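PDB 4QK0: GH127 beta-L-arabinofuranoside, which probably hydrolyses terminal beta-L-arabinofuranosyl residues from arabinose-containing sugars. Local coordinates for residues A[120-124]-A[125-129]; A[218-221]-A[222-225]; A[254-257]-A[258-261]; A[271-274]-A[275-278]; A[559-563]-A[564-568]. All coordinates share one frame; numbering follows the deposited sequence.

Four of the five contacts belong to the helical GH127 catalytic domain and follow one another along the chain. Contacts 2, 3 and 4 form one cluster, with centres 10 to 15 Å apart: the end of helix 208-220, the 254-261 loop and the middle of helix 266-283 meet there, through a D219-R257 salt bridge and the packing of I218 and V256 on M272 and M276. Contact 1, on helix 122-126, stands apart, its nearest atoms about 15 Å from contacts 2 and 4. Contact 5 lies in the C-terminal beta domain, its centre 38 Å or more from every other, in a different domain from the other four, and it touches none of them.

Contact 1: residues A[120-124]-A[125-129]; sequences NTYYT and IKEPG
Y122 lies alongside E127, five residues on, across the wide pi-type turn of the short helix 122-126. E127 is the side chain to follow. Its CB rests against the neighbouring ring, 3.9 Å from Y123 CD1, while the backbone O of E127 meets the edge of that same ring. CG, anti to the carbonyl carbon (chi1 -52°), swings over to Y122 and comes 3.7 Å from Y122 CE1. Beyond CG the chain bends, and the carboxylate runs in the same direction as the tyrosine, with its plane 30° from that of the ring. K126 comes to the Y122 ring from another direction: its CB stands over one face, toward the rim, and CD approaches Y122 CE2 at 4.0 Å. Below the side chains, Y122 O accepts from both K126 N (2.9 Å) and E127 N (3.1 Å), the second bond being the straighter at 155° and marking the pi-type turn. An alanine at Y122 would keep these backbone bonds but is likely to leave the aliphatic parts of K126 and E127 without the ring they pack against, free to turn. At the start of the turn, N120 OD1 caps Y123 N at 2.9 Å. F69 meets the Y122 ring edge-to-face, T121 and I125 pack on helix 54-61, and N120 and Y123 touch E140 of helix 140-158, so the short helix packs against both.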
# COMPACT_ATOMS: atom_id res chain seq x y z
N ASN A 120 -21.68 -32.55 6.80
CA ASN A 120 -21.04 -31.29 7.22
C ASN A 120 -20.87 -31.32 8.72
O ASN A 120 -21.86 -31.36 9.45
CB ASN A 120 -21.88 -30.10 6.80
CG ASN A 120 -21.21 -28.76 7.10
OD1 ASN A 120 -21.15 -28.33 8.25
ND2 ASN A 120 -20.70 -28.12 6.07
N THR A 121 -19.62 -31.30 9.17
CA THR A 121 -19.36 -31.44 10.60
C THR A 121 -19.82 -30.26 11.41
O THR A 121 -20.46 -30.43 12.46
CB THR A 121 -17.89 -31.74 10.88
OG1 THR A 121 -17.09 -30.67 10.38
CG2 THR A 121 -17.48 -33.03 10.23
N TYR A 122 -19.62 -29.05 10.90
CA TYR A 122 -20.00 -27.86 11.63
C TYR A 122 -21.47 -27.80 11.93
O TYR A 122 -21.88 -27.49 13.06
CB TYR A 122 -19.58 -26.64 10.83
CG TYR A 122 -19.92 -25.31 11.47
CD1 TYR A 122 -21.13 -24.70 11.21
CD2 TYR A 122 -19.02 -24.65 12.31
CE1 TYR A 122 -21.46 -23.48 11.80
CE2 TYR A 122 -19.32 -23.42 12.89
CZ TYR A 122 -20.55 -22.85 12.63
OH TYR A 122 -20.92 -21.69 13.22
N TYR A 123 -22.30 -28.09 10.93
CA TYR A 123 -23.78 -28.11 11.13
C TYR A 123 -24.34 -29.42 11.65
O TYR A 123 -25.52 -29.57 11.76
CB TYR A 123 -24.46 -27.74 9.83
CG TYR A 123 -24.40 -26.27 9.55
CD1 TYR A 123 -25.11 -25.37 10.32
CD2 TYR A 123 -23.58 -25.78 8.55
CE1 TYR A 123 -25.06 -24.01 10.06
CE2 TYR A 123 -23.51 -24.45 8.27
CZ TYR A 123 -24.22 -23.57 9.04
OH TYR A 123 -24.16 -22.24 8.72
N THR A 124 -23.50 -30.39 11.88
CA THR A 124 -23.92 -31.60 12.60
C THR A 124 -23.58 -31.50 14.07
O THR A 124 -24.39 -31.83 14.88
CB THR A 124 -23.25 -32.85 12.04
OG1 THR A 124 -23.62 -33.00 10.65
CG2 THR A 124 -23.67 -34.07 12.84
N ILE A 125 -22.44 -30.92 14.41
CA ILE A 125 -21.99 -30.85 15.80
C ILE A 125 -22.25 -29.50 16.46
O ILE A 125 -22.86 -29.41 17.51
CB ILE A 125 -20.49 -31.01 15.85
CG1 ILE A 125 -20.10 -32.39 15.41
CG2 ILE A 125 -19.98 -30.69 17.24
CD1 ILE A 125 -18.65 -32.45 15.02
N LYS A 126 -21.81 -28.43 15.82
CA LYS A 126 -21.89 -27.12 16.44
C LYS A 126 -23.21 -26.38 16.30
O LYS A 126 -23.60 -25.73 17.25
CB LYS A 126 -20.80 -26.22 15.92
CG LYS A 126 -20.74 -24.89 16.68
CD LYS A 126 -19.33 -24.38 16.73
CE LYS A 126 -19.29 -22.99 17.29
NZ LYS A 126 -17.90 -22.51 17.06
N GLU A 127 -23.85 -26.41 15.13
CA GLU A 127 -25.12 -25.73 14.96
C GLU A 127 -26.09 -26.66 14.31
O GLU A 127 -26.58 -26.36 13.24
CB GLU A 127 -24.97 -24.48 14.11
CG GLU A 127 -23.89 -23.59 14.63
CD GLU A 127 -24.43 -22.44 15.46
OE1 GLU A 127 -23.93 -22.33 16.60
OE2 GLU A 127 -25.37 -21.72 15.05
N PRO A 128 -26.35 -27.80 14.96
CA PRO A 128 -27.37 -28.70 14.46
C PRO A 128 -28.62 -27.94 14.10
O PRO A 128 -29.00 -26.98 14.79
CB PRO A 128 -27.69 -29.63 15.65
CG PRO A 128 -26.55 -29.46 16.61
CD PRO A 128 -25.91 -28.14 16.32
N GLY A 129 -29.25 -28.35 13.01
CA GLY A 129 -30.50 -27.73 12.57
C GLY A 129 -30.39 -26.37 11.88
O GLY A 129 -31.35 -25.91 11.29
O HOH W 1 -28.21 -28.97 10.11

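Contact 2: residues A[218-221]-A[222-225]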
# COMPACT_ATOMS: atom_id res chain seq x y z
N ILE A 218 -24.95 -21.23 -11.43
CA ILE A 218 -24.38 -20.19 -12.26
C ILE A 218 -25.43 -19.20 -12.78
O ILE A 218 -25.20 -17.99 -12.70
CB ILE A 218 -23.58 -20.82 -13.43
CG1 ILE A 218 -22.34 -21.55 -12.90
CG2 ILE A 218 -23.20 -19.80 -14.47
CD1 ILE A 218 -21.34 -20.67 -12.18
N ASP A 219 -26.57 -19.68 -13.27
CA ASP A 219 -27.59 -18.75 -13.80
C ASP A 219 -28.28 -17.98 -12.73
O ASP A 219 -28.74 -16.88 -13.00
CB ASP A 219 -28.66 -19.46 -14.69
CG ASP A 219 -28.07 -20.05 -15.94
OD1 ASP A 219 -27.01 -19.53 -16.43
OD2 ASP A 219 -28.66 -21.03 -16.45
N GLN A 220 -28.31 -18.50 -11.52
CA GLN A 220 -29.03 -17.80 -10.46
C GLN A 220 -28.21 -16.69 -9.76
O GLN A 220 -28.77 -15.75 -9.20
CB GLN A 220 -29.43 -18.78 -9.39
CG GLN A 220 -30.47 -18.22 -8.45
CD GLN A 220 -31.80 -17.90 -9.14
OE1 GLN A 220 -32.16 -18.50 -10.14
NE2 GLN A 220 -32.53 -16.98 -8.57
N ARG A 221 -26.89 -16.81 -9.82
CA ARG A 221 -25.99 -15.87 -9.16
C ARG A 221 -26.19 -14.47 -9.66
O ARG A 221 -26.19 -14.21 -10.88
CB ARG A 221 -24.54 -16.28 -9.36
CG ARG A 221 -23.64 -15.80 -8.26
CD ARG A 221 -22.19 -16.17 -8.52
NE ARG A 221 -21.40 -15.95 -7.30
CZ ARG A 221 -21.37 -16.78 -6.25
NH1 ARG A 221 -22.09 -17.90 -6.27
NH2 ARG A 221 -20.62 -16.49 -5.18
N GLY A 222 -26.34 -13.57 -8.71
CA GLY A 222 -26.44 -12.15 -9.04
C GLY A 222 -27.82 -11.68 -9.44
O GLY A 222 -28.01 -10.51 -9.69
N GLN A 223 -28.79 -12.60 -9.45
CA GLN A 223 -30.17 -12.21 -9.74
C GLN A 223 -30.77 -11.42 -8.58
O GLN A 223 -30.49 -11.67 -7.41
CB GLN A 223 -31.07 -13.43 -10.03
CG GLN A 223 -30.69 -14.27 -11.23
CD GLN A 223 -30.63 -13.55 -12.59
OE1 GLN A 223 -29.92 -14.01 -13.51
NE2 GLN A 223 -31.38 -12.46 -12.75
N GLN A 224 -31.62 -10.46 -8.93
CA GLN A 224 -32.38 -9.69 -7.96
C GLN A 224 -33.72 -10.39 -7.76
O GLN A 224 -34.23 -10.98 -8.69
CB GLN A 224 -32.62 -8.27 -8.47
CG GLN A 224 -31.36 -7.50 -8.83
CD GLN A 224 -30.75 -6.75 -7.67
OE1 GLN A 224 -31.25 -6.75 -6.55
NE2 GLN A 224 -29.64 -6.08 -7.94
N PRO A 225 -34.31 -10.29 -6.57
CA PRO A 225 -33.75 -9.66 -5.35
C PRO A 225 -32.63 -10.57 -4.86
O PRO A 225 -32.69 -11.79 -5.04
CB PRO A 225 -34.94 -9.64 -4.39
CG PRO A 225 -35.79 -10.80 -4.83
CD PRO A 225 -35.59 -10.97 -6.30
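Q223 folds its side chain back over the end of helix 208-220, bringing CG to 3.2 Å from Q220 O. This is the close part of the contact, a type II beta turn from Q220 to Q223 closed by a bond from Q223 N to Q220 O (3.2 Å, 160° at the hydrogen). The donor stands above the carbonyl plane of Q220. With CG anti to the carbonyl carbon (chi1 -62°) and a further bend at chi2, the Q223 chain curls toward the last helical turn. G222 takes the third position of the turn, where a side chain would collide with R221 O. The other side is looser: Q220 NE2 and Q223 CB are 4.1 Å apart, and the two side chains cross at about a right angle. Beyond them the exposed Q224 and P225 lead away, with a cis peptide bond between the two. Were Q223 replaced by an alanine, Q220 O would lose its close CG neighbour, and P255, which packs on the Q223 chain, would probably be left with a gap beside it. R221, on the buried side, sends its guanidinium to the backbone O atoms of H250 and D189. Q220 OE1 is held by R180. I218 and R221 pack on both helix 194-205 and helix 266-283, which ties this helix end to its two neighbours.

Contact 3: residues A[254-257]-A[258-261]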
# COMPACT_ATOMS: atom_id res chain seq x y z
N ILE A 254 -24.09 -8.92 -10.15
CA ILE A 254 -24.92 -8.96 -11.35
C ILE A 254 -24.76 -10.34 -11.99
O ILE A 254 -23.82 -11.04 -11.69
CB ILE A 254 -24.47 -7.91 -12.40
CG1 ILE A 254 -23.03 -8.18 -12.87
CG2 ILE A 254 -24.62 -6.50 -11.86
CD1 ILE A 254 -22.41 -7.05 -13.69
N PRO A 255 -25.65 -10.70 -12.91
CA PRO A 255 -25.56 -12.01 -13.46
C PRO A 255 -24.27 -12.23 -14.23
O PRO A 255 -23.71 -11.29 -14.78
CB PRO A 255 -26.81 -12.10 -14.37
CG PRO A 255 -27.81 -11.15 -13.73
CD PRO A 255 -26.92 -10.02 -13.25
N VAL A 256 -23.83 -13.48 -14.30
CA VAL A 256 -22.49 -13.73 -14.80
C VAL A 256 -22.28 -13.28 -16.23
O VAL A 256 -21.21 -12.78 -16.54
CB VAL A 256 -22.05 -15.18 -14.67
CG1 VAL A 256 -22.10 -15.59 -13.20
CG2 VAL A 256 -22.91 -16.10 -15.52
N ARG A 257 -23.32 -13.37 -17.08
CA ARG A 257 -23.20 -12.93 -18.46
C ARG A 257 -23.06 -11.42 -18.59
O ARG A 257 -22.59 -10.95 -19.59
CB ARG A 257 -24.36 -13.45 -19.35
CG ARG A 257 -24.40 -14.96 -19.52
CD ARG A 257 -25.74 -15.46 -20.03
NE ARG A 257 -25.83 -16.92 -20.11
CZ ARG A 257 -26.09 -17.70 -19.08
NH1 ARG A 257 -26.22 -17.19 -17.86
NH2 ARG A 257 -26.18 -19.02 -19.24
N GLU A 258 -23.42 -10.66 -17.57
CA GLU A 258 -23.20 -9.22 -17.64
C GLU A 258 -21.85 -8.78 -17.01
O GLU A 258 -21.53 -7.60 -17.01
CB GLU A 258 -24.33 -8.51 -16.91
CG GLU A 258 -25.65 -8.80 -17.59
CD GLU A 258 -26.86 -8.36 -16.77
OE1 GLU A 258 -27.87 -9.10 -16.87
OE2 GLU A 258 -26.85 -7.33 -16.04
N GLN A 259 -21.10 -9.73 -16.44
CA GLN A 259 -19.77 -9.44 -15.88
C GLN A 259 -18.74 -9.38 -17.00
O GLN A 259 -18.40 -10.39 -17.65
CB GLN A 259 -19.39 -10.48 -14.79
CG GLN A 259 -20.29 -10.37 -13.59
CD GLN A 259 -19.92 -11.31 -12.46
OE1 GLN A 259 -18.74 -11.66 -12.26
NE2 GLN A 259 -20.94 -11.77 -11.73
N LYS A 260 -18.25 -8.17 -17.23
CA LYS A 260 -17.26 -7.93 -18.26
C LYS A 260 -15.86 -7.66 -17.74
O LYS A 260 -14.90 -7.65 -18.53
CB LYS A 260 -17.71 -6.77 -19.14
CG LYS A 260 -19.01 -7.08 -19.88
CD LYS A 260 -19.39 -5.97 -20.85
CE LYS A 260 -20.86 -6.07 -21.24
NZ LYS A 260 -21.27 -7.48 -21.54
N GLN A 261 -15.75 -7.42 -16.43
CA GLN A 261 -14.47 -7.33 -15.73
C GLN A 261 -14.40 -8.29 -14.59
O GLN A 261 -15.39 -8.53 -13.89
CB GLN A 261 -14.22 -5.94 -15.10
CG GLN A 261 -13.95 -4.84 -16.11
CD GLN A 261 -15.25 -4.32 -16.67
OE1 GLN A 261 -16.24 -4.25 -15.96
NE2 GLN A 261 -15.24 -3.94 -17.94
O HOH W 2 -19.59 -10.89 -20.52
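Q259 reaches back to I254 with its side-chain amide, and this bond ties the two ends of the turn together. Its NE2 donates to I254 O at 3.0 Å with an N-H...O angle of 161°, and the acceptor lies almost in the plane of the amide. The same NE2 also donates to Q251 O, so two backbone oxygens hold the amide in one orientation. Two backbone bonds make the 3-10 turn: E258 N to P255 O at 2.9 Å, and Q259 N to V256 O at 3.1 Å. In both, the donor stands well above the carbonyl plane. A water completes the polar set by donating to R257 O and Q259 O, bridging these two carbonyls.

Van der Waals contacts come from I254 and P255. I254 CG1 sits between the backbone N and the carbonyl carbon (chi1 62°), which turns it onto the aliphatic part of Q259, 3.6 Å from Q259 CG. I254 CD1 continues to E258 O at 3.5 Å. The E258 side chain runs beside the proline ring, with E258 OE1 3.8 Å from P255 CG. V256, for its part, packs on M272 and M276 of helix 266-283.

Charge enters through R257, whose guanidinium points out of the turn to make a salt bridge with D285, besides the one to D219, while its NE bonds to S287 OG. The chemistry thus splits the loop by task: the turn and the Q259 amide fix its backbone, and R257 fastens it to two acidic groups that probably balance its charge.

Contact 4: residues A[271-274]-A[275-278]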
# COMPACT_ATOMS: atom_id res chain seq x y z
N TYR A 271 -12.70 -19.86 -9.88
CA TYR A 271 -13.51 -21.06 -9.77
C TYR A 271 -14.85 -20.90 -10.51
O TYR A 271 -15.34 -21.82 -11.14
CB TYR A 271 -13.77 -21.42 -8.31
CG TYR A 271 -12.67 -22.08 -7.56
CD1 TYR A 271 -11.42 -22.29 -8.11
CD2 TYR A 271 -12.89 -22.55 -6.25
CE1 TYR A 271 -10.38 -22.92 -7.38
CE2 TYR A 271 -11.86 -23.14 -5.52
CZ TYR A 271 -10.61 -23.32 -6.08
OH TYR A 271 -9.58 -23.93 -5.37
N MSE A 272 -15.42 -19.72 -10.42
CA MSE A 272 -16.66 -19.43 -11.11
C MSE A 272 -16.43 -19.47 -12.59
O MSE A 272 -17.19 -20.10 -13.32
CB MSE A 272 -17.27 -18.10 -10.74
CG MSE A 272 -18.68 -17.90 -11.32
SE MSE A 272 -19.40 -16.15 -10.81
CE MSE A 272 -18.12 -15.15 -11.91
N TYR A 273 -15.37 -18.84 -13.06
CA TYR A 273 -15.11 -18.84 -14.48
C TYR A 273 -14.86 -20.22 -14.97
O TYR A 273 -15.15 -20.54 -16.14
CB TYR A 273 -13.94 -17.95 -14.86
CG TYR A 273 -14.01 -16.49 -14.33
CD1 TYR A 273 -15.21 -15.87 -14.05
CD2 TYR A 273 -12.84 -15.78 -14.11
CE1 TYR A 273 -15.25 -14.56 -13.59
CE2 TYR A 273 -12.88 -14.47 -13.65
CZ TYR A 273 -14.07 -13.87 -13.38
OH TYR A 273 -14.06 -12.58 -12.92
N THR A 274 -14.21 -21.03 -14.16
CA THR A 274 -13.87 -22.36 -14.59
C THR A 274 -15.21 -23.16 -14.84
O THR A 274 -15.35 -23.82 -15.85
CB THR A 274 -13.04 -23.04 -13.52
OG1 THR A 274 -11.74 -22.42 -13.42
CG2 THR A 274 -12.86 -24.54 -13.81
N ALA A 275 -16.18 -23.00 -13.96
CA ALA A 275 -17.49 -23.59 -14.12
C ALA A 275 -18.21 -23.02 -15.38
O ALA A 275 -18.77 -23.77 -16.18
CB ALA A 275 -18.33 -23.41 -12.90
N MSE A 276 -18.16 -21.72 -15.56
CA MSE A 276 -18.80 -21.10 -16.70
C MSE A 276 -18.27 -21.65 -17.99
O MSE A 276 -19.04 -21.91 -18.90
CB MSE A 276 -18.62 -19.59 -16.68
CG MSE A 276 -19.39 -18.98 -15.52
SE MSE A 276 -18.83 -17.10 -15.35
CE MSE A 276 -19.10 -16.32 -17.13
N ALA A 277 -16.95 -21.84 -18.09
CA ALA A 277 -16.34 -22.34 -19.31
C ALA A 277 -16.70 -23.79 -19.61
O ALA A 277 -16.96 -24.15 -20.75
CB ALA A 277 -14.85 -22.20 -19.25
N GLY A 278 -16.72 -24.62 -18.56
CA GLY A 278 -17.19 -26.00 -18.65
C GLY A 278 -18.65 -26.09 -19.11
O GLY A 278 -18.95 -26.88 -19.97
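M276 and Y273 make a Met-aromatic contact on one side of a buried part of alpha-helix 266-283, in the helical catalytic domain. Both methionines here are selenomethionine, introduced with the labelled protein. The selenium comes to the edge of the tyrosine: M276 SE is 5.4 Å from the centroid of the Y273 ring and 80° off its normal. Both side chains leave the helix in the same direction. In each, CG is anti to the carbonyl carbon (chi1 -52° at Y273, -68° at M276), and this shared setting keeps ring and selenium side by side.

Plain apolar packing joins M272 to M276, one turn apart. The M272 chain crosses that of M276 at a slant, then bends at its last torsion so that M272 CE comes 4.0 Å from M276 SE. From helix 286-302, L295 touches both Y273 and M276, and A291 and C292 also meet M276.

The backbone supplies the hydrogen bonds, each N-H going to the carbonyl four residues earlier: A275 N to Y271 O, M276 N to M272 O at 2.9 Å, A277 N to Y273 O, and G278 N to T274 O at 3.1 Å. T274 OG1 bonds back to L270 O, which satisfies this buried hydroxyl within its own helix. M272 O also has a carbon neighbour, for M276 CG lies 3.3 Å from M272 O.

Contact 5: residues A[559-563]-A[564-568]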
# COMPACT_ATOMS: atom_id res chain seq x y z
N TYR A 559 12.34 -14.76 -14.65
CA TYR A 559 13.50 -14.67 -13.77
C TYR A 559 13.34 -13.54 -12.73
O TYR A 559 12.50 -12.68 -12.86
CB TYR A 559 14.74 -14.46 -14.67
CG TYR A 559 15.22 -15.79 -15.15
CD1 TYR A 559 14.53 -16.51 -16.10
CD2 TYR A 559 16.34 -16.37 -14.56
CE1 TYR A 559 14.93 -17.80 -16.47
CE2 TYR A 559 16.79 -17.59 -14.96
CZ TYR A 559 16.06 -18.34 -15.89
OH TYR A 559 16.49 -19.60 -16.22
N CYS A 560 14.17 -13.58 -11.69
CA CYS A 560 14.21 -12.54 -10.64
C CYS A 560 15.62 -12.36 -10.16
O CYS A 560 16.51 -13.21 -10.45
CB CYS A 560 13.33 -12.90 -9.51
SG CYS A 560 13.91 -14.21 -8.44
N LEU A 561 15.87 -11.22 -9.50
CA LEU A 561 17.17 -10.98 -8.85
C LEU A 561 16.99 -11.06 -7.37
O LEU A 561 15.98 -10.56 -6.83
CB LEU A 561 17.74 -9.63 -9.17
CG LEU A 561 17.83 -9.15 -10.59
CD1 LEU A 561 18.65 -7.87 -10.71
CD2 LEU A 561 18.46 -10.19 -11.44
N GLU A 562 17.89 -11.78 -6.70
CA GLU A 562 17.90 -11.90 -5.24
C GLU A 562 19.16 -11.25 -4.59
O GLU A 562 20.25 -11.21 -5.17
CB GLU A 562 17.85 -13.36 -4.81
CG GLU A 562 16.51 -14.08 -5.05
CD GLU A 562 16.40 -15.34 -4.18
OE1 GLU A 562 17.05 -16.31 -4.53
OE2 GLU A 562 15.73 -15.33 -3.13
N GLU A 563 18.96 -10.75 -3.38
CA GLU A 563 20.03 -10.11 -2.62
C GLU A 563 21.21 -11.05 -2.44
O GLU A 563 22.37 -10.66 -2.57
CB GLU A 563 19.48 -9.71 -1.27
CG GLU A 563 20.48 -9.05 -0.34
CD GLU A 563 19.85 -8.46 0.94
OE1 GLU A 563 18.61 -8.30 1.09
OE2 GLU A 563 20.63 -8.19 1.86
N VAL A 564 20.92 -12.32 -2.16
CA VAL A 564 21.98 -13.30 -1.90
C VAL A 564 23.00 -13.31 -3.04
O VAL A 564 24.17 -13.49 -2.80
CB VAL A 564 21.41 -14.70 -1.62
CG1 VAL A 564 20.71 -15.25 -2.87
CG2 VAL A 564 22.50 -15.68 -1.18
N ASP A 565 22.57 -13.06 -4.29
CA ASP A 565 23.47 -13.05 -5.43
C ASP A 565 23.97 -11.67 -5.81
O ASP A 565 24.94 -11.57 -6.51
CB ASP A 565 22.77 -13.61 -6.71
CG ASP A 565 22.36 -15.09 -6.59
OD1 ASP A 565 23.18 -15.88 -6.12
OD2 ASP A 565 21.23 -15.48 -6.98
N ASN A 566 23.25 -10.61 -5.47
CA ASN A 566 23.49 -9.30 -6.09
C ASN A 566 23.68 -8.16 -5.07
O ASN A 566 23.87 -7.00 -5.42
CB ASN A 566 22.28 -8.93 -6.99
CG ASN A 566 22.08 -9.87 -8.17
OD1 ASN A 566 22.75 -9.76 -9.18
ND2 ASN A 566 21.07 -10.75 -8.07
N GLY A 567 23.55 -8.44 -3.80
CA GLY A 567 23.60 -7.40 -2.80
C GLY A 567 22.26 -6.74 -2.52
O GLY A 567 21.28 -6.94 -3.26
N PRO A 568 22.22 -5.94 -1.46
CA PRO A 568 20.98 -5.25 -1.15
C PRO A 568 20.68 -4.08 -2.05
O PRO A 568 21.44 -3.76 -2.97
CB PRO A 568 21.20 -4.81 0.32
CG PRO A 568 22.68 -4.70 0.47
CD PRO A 568 23.35 -5.46 -0.63
O HOH W 3 19.53 -13.69 -8.16
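E562 O is gripped by D565 N and by the side-chain amide of N566, which come to it from opposite faces of its carbonyl plane. N566 ND2 donates at 3.0 Å with an angle of 155° at the hydrogen, and D565 N at 3.1 Å; a weak third bond comes from N566 N. The N566 side chain leaves with CG anti to the carbonyl carbon (chi1 -64°), which folds the amide back beneath the turn, and ND2 has a second acceptor in R626 O. Next along, E563 O takes two bonds of its own: G567 N at 2.8 Å, lying in the carbonyl plane on a lone pair, and N566 N from above that plane. Together they close the single helical turn 563-566 that follows strand 557-562, with E562 at the N-cap position. G567 ends the turn at a positive phi, where a side chain would run into the carbonyl before it.

Side chains pack around this frame. E563 lies extended past G567; its OE1 accepts from E640 N, and E563 OE2 comes 3.8 Å from P568 CB. V564 CG1 also touches E562 CB at 3.9 Å. A water bridges the strand to the turn, accepting from E562 N and donating to D565 OD2 at 2.7 Å.

E562 and D565 bring like charges near each other. E562 OE2 accepts from C634 N, and R636 forms a salt bridge with both acids; D565 has a further one to R626. The acidic pair would probably repel without these arginines, so R636 and R626 probably offset the charges of E562 and D565.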